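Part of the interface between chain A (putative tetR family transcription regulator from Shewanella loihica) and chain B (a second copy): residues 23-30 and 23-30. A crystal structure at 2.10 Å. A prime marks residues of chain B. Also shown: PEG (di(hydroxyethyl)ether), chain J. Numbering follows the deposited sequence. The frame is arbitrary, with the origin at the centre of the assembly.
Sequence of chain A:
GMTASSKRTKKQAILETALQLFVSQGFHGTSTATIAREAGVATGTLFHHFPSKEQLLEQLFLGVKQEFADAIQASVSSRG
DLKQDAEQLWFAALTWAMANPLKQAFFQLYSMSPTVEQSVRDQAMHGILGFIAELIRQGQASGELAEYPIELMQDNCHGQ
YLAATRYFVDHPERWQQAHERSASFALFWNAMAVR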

# COMPACT_ATOMS: atom_id res chain seq x y z
N VAL A 23 -5.02 -5.18 -13.91
CA VAL A 23 -5.39 -3.94 -13.23
C VAL A 23 -6.93 -3.80 -13.20
O VAL A 23 -7.49 -3.51 -12.14
CB VAL A 23 -4.70 -2.72 -13.88
CG1 VAL A 23 -5.43 -1.41 -13.54
CG2 VAL A 23 -3.24 -2.66 -13.48
N SER A 24 -7.61 -3.96 -14.35
CA SER A 24 -9.07 -3.76 -14.41
C SER A 24 -9.88 -4.91 -13.82
O SER A 24 -10.97 -4.65 -13.32
CB SER A 24 -9.52 -3.49 -15.84
OG SER A 24 -9.03 -4.48 -16.73
N GLN A 25 -9.37 -6.15 -13.86
CA GLN A 25 -10.12 -7.33 -13.38
C GLN A 25 -9.42 -8.14 -12.28
O GLN A 25 -9.99 -9.12 -11.81
CB GLN A 25 -10.38 -8.28 -14.55
CG GLN A 25 -11.33 -7.74 -15.59
CD GLN A 25 -11.46 -8.64 -16.79
OE1 GLN A 25 -11.94 -8.22 -17.85
NE2 GLN A 25 -11.06 -9.91 -16.66
N GLY A 26 -8.19 -7.79 -11.93
CA GLY A 26 -7.43 -8.53 -10.94
C GLY A 26 -6.74 -9.74 -11.53
O GLY A 26 -7.00 -10.11 -12.67
N PHE A 27 -5.87 -10.37 -10.75
CA PHE A 27 -5.11 -11.54 -11.16
C PHE A 27 -6.01 -12.78 -11.23
O PHE A 27 -6.04 -13.44 -12.26
CB PHE A 27 -3.92 -11.76 -10.20
CG PHE A 27 -3.17 -13.05 -10.42
CD1 PHE A 27 -2.24 -13.16 -11.45
CD2 PHE A 27 -3.38 -14.15 -9.60
CE1 PHE A 27 -1.54 -14.34 -11.66
CE2 PHE A 27 -2.70 -15.34 -9.82
CZ PHE A 27 -1.78 -15.43 -10.85
N HIS A 28 -6.75 -13.11 -10.15
CA HIS A 28 -7.62 -14.28 -10.10
C HIS A 28 -8.93 -14.05 -10.86
O HIS A 28 -9.60 -15.03 -11.20
CB HIS A 28 -7.92 -14.69 -8.66
CG HIS A 28 -6.71 -15.05 -7.85
ND1 HIS A 28 -5.97 -16.19 -8.12
CD2 HIS A 28 -6.18 -14.43 -6.78
CE1 HIS A 28 -5.01 -16.21 -7.21
NE2 HIS A 28 -5.09 -15.16 -6.39
N GLY A 29 -9.27 -12.79 -11.12
CA GLY A 29 -10.45 -12.41 -11.90
C GLY A 29 -10.21 -12.48 -13.40
O GLY A 29 -11.15 -12.36 -14.19
N THR A 30 -8.95 -12.70 -13.79
CA THR A 30 -8.53 -12.77 -15.19
C THR A 30 -8.10 -14.19 -15.56
O THR A 30 -7.23 -14.76 -14.91
CB THR A 30 -7.37 -11.79 -15.44
OG1 THR A 30 -7.83 -10.47 -15.17
CG2 THR A 30 -6.81 -11.86 -16.85
N VAL B 23 -9.81 -12.36 0.03
CA VAL B 23 -8.37 -12.36 0.30
C VAL B 23 -7.69 -13.49 -0.52
O VAL B 23 -6.67 -13.23 -1.15
CB VAL B 23 -8.08 -12.46 1.82
CG1 VAL B 23 -6.66 -12.96 2.09
CG2 VAL B 23 -8.33 -11.12 2.51
N SER B 24 -8.20 -14.72 -0.47
CA SER B 24 -7.56 -15.84 -1.15
C SER B 24 -7.79 -15.88 -2.67
O SER B 24 -6.92 -16.37 -3.39
CB SER B 24 -8.00 -17.16 -0.55
OG SER B 24 -9.41 -17.26 -0.48
N GLN B 25 -8.92 -15.35 -3.17
CA GLN B 25 -9.27 -15.43 -4.60
C GLN B 25 -9.53 -14.09 -5.27
O GLN B 25 -9.81 -14.07 -6.46
CB GLN B 25 -10.53 -16.28 -4.80
CG GLN B 25 -10.37 -17.74 -4.47
CD GLN B 25 -11.68 -18.50 -4.56
OE1 GLN B 25 -11.79 -19.61 -4.05
NE2 GLN B 25 -12.70 -17.95 -5.22
N GLY B 26 -9.53 -13.01 -4.51
CA GLY B 26 -9.81 -11.68 -5.03
C GLY B 26 -11.28 -11.40 -5.13
O GLY B 26 -12.11 -12.30 -4.96
N PHE B 27 -11.62 -10.15 -5.42
CA PHE B 27 -13.00 -9.70 -5.54
C PHE B 27 -13.65 -10.23 -6.84
O PHE B 27 -14.71 -10.86 -6.78
CB PHE B 27 -13.06 -8.15 -5.48
CG PHE B 27 -14.43 -7.58 -5.77
CD1 PHE B 27 -15.43 -7.58 -4.80
CD2 PHE B 27 -14.72 -7.03 -7.02
CE1 PHE B 27 -16.69 -7.04 -5.07
CE2 PHE B 27 -16.00 -6.53 -7.30
CZ PHE B 27 -16.97 -6.53 -6.32
N HIS B 28 -13.00 -9.99 -8.00
CA HIS B 28 -13.52 -10.43 -9.30
C HIS B 28 -13.31 -11.93 -9.54
O HIS B 28 -13.98 -12.50 -10.41
CB HIS B 28 -12.91 -9.62 -10.44
CG HIS B 28 -13.18 -8.15 -10.37
ND1 HIS B 28 -14.45 -7.64 -10.57
CD2 HIS B 28 -12.32 -7.12 -10.20
CE1 HIS B 28 -14.33 -6.32 -10.46
NE2 HIS B 28 -13.06 -5.97 -10.25
N GLY B 29 -12.41 -12.54 -8.78
CA GLY B 29 -12.13 -13.97 -8.85
C GLY B 29 -13.11 -14.79 -8.03
O GLY B 29 -13.11 -16.03 -8.10
N THR B 30 -13.96 -14.11 -7.24
CA THR B 30 -14.96 -14.74 -6.37
C THR B 30 -16.37 -14.47 -6.87
O THR B 30 -16.74 -13.31 -7.07
CB THR B 30 -14.77 -14.19 -4.93
OG1 THR B 30 -13.47 -14.53 -4.47
CG2 THR B 30 -15.82 -14.69 -3.96
C1 PEG J . -9.92 -8.66 -8.04
O1 PEG J . -9.71 -8.38 -6.60
C2 PEG J . -9.85 -10.19 -8.48
O2 PEG J . -8.59 -10.80 -8.65
C3 PEG J . -7.78 -10.94 -7.46
C4 PEG J . -6.30 -11.02 -7.60
O4 PEG J . -5.65 -9.79 -7.96

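No hydrogen bond crosses between the two protein stretches; they meet through van der Waals packing around a bound PEG, and the surface buried between them is modest, 273 Å² summed over both sides.

Val23′ is out of reach of the other stretch. Ser24′, which is helical, turns its CA-to-CB bond away, and its OG is hydrogen-bonded elsewhere in the structure. What it offers chain A is its backbone: Ser24′ O lies 3.7 Å from His28 NE2, too long to count as a hydrogen bond.

Gln25′ is the first residue after the helix to leave helical phi/psi (-124/-5). Its CA-to-CB bond points sideways and the end of the side chain (chi1 m, chi2 t) leads away, so the contact again falls to the carbonyl: Gln25′ O approaches His28 CB to 3.0 Å, a tight contact with a carbon.

Gly26′ has phi/psi of 83/171, and the positive phi by itself favours glycine. The space beside it is also taken: Gly26′ CA is 3.3 Å from PEG C3, and an ideal CB would stand 1.8 Å from that same atom. Its carbonyl faces another task, as Thr30′ OG1 donates to Gly26′ O at 2.7 Å.

Phe27′ is buried and its ring makes no contact with the chain A stretch. Its amide matters instead: Phe27′ N donates to PEG O1 at 2.9 Å with an N-H...O angle of 155°. The other end of the ligand is held likewise, Phe27 N donating to PEG O4 at 2.9 Å and 165°, so the PEG links the two chains.

His28′ points toward the chain A stretch and has more of its own surface covered by the other stretch, 62 Å², than any other residue of chain B's stretch. Its CB, placed by the backbone, is 3.3 Å from Gln25 O; chi1 at -60° (m) and chi2 at -69° set the ring, with His28′ NE2 3.9 Å from Ser24 O. The same pairs recur, with slightly shorter distances, for His28.

At Gly29′ the backbones come closest, with Gly29′ CA 3.8 Å from Gly29 CA and 3.6 Å from His28 O. Glycine suits this spot: an ideal CB would lie 2.8 Å from His28 CB and 2.1 Å from Gln25′ O, both clashes.

Thr30′ is buried without touching the chain A stretch. It closes the type I turn from Phe27′ through a weak bond, Thr30′ N to Phe27′ O at 3.4 Å, and its OG1 bond to Gly26′ O braces the loop that carries His28′ and Gly29′.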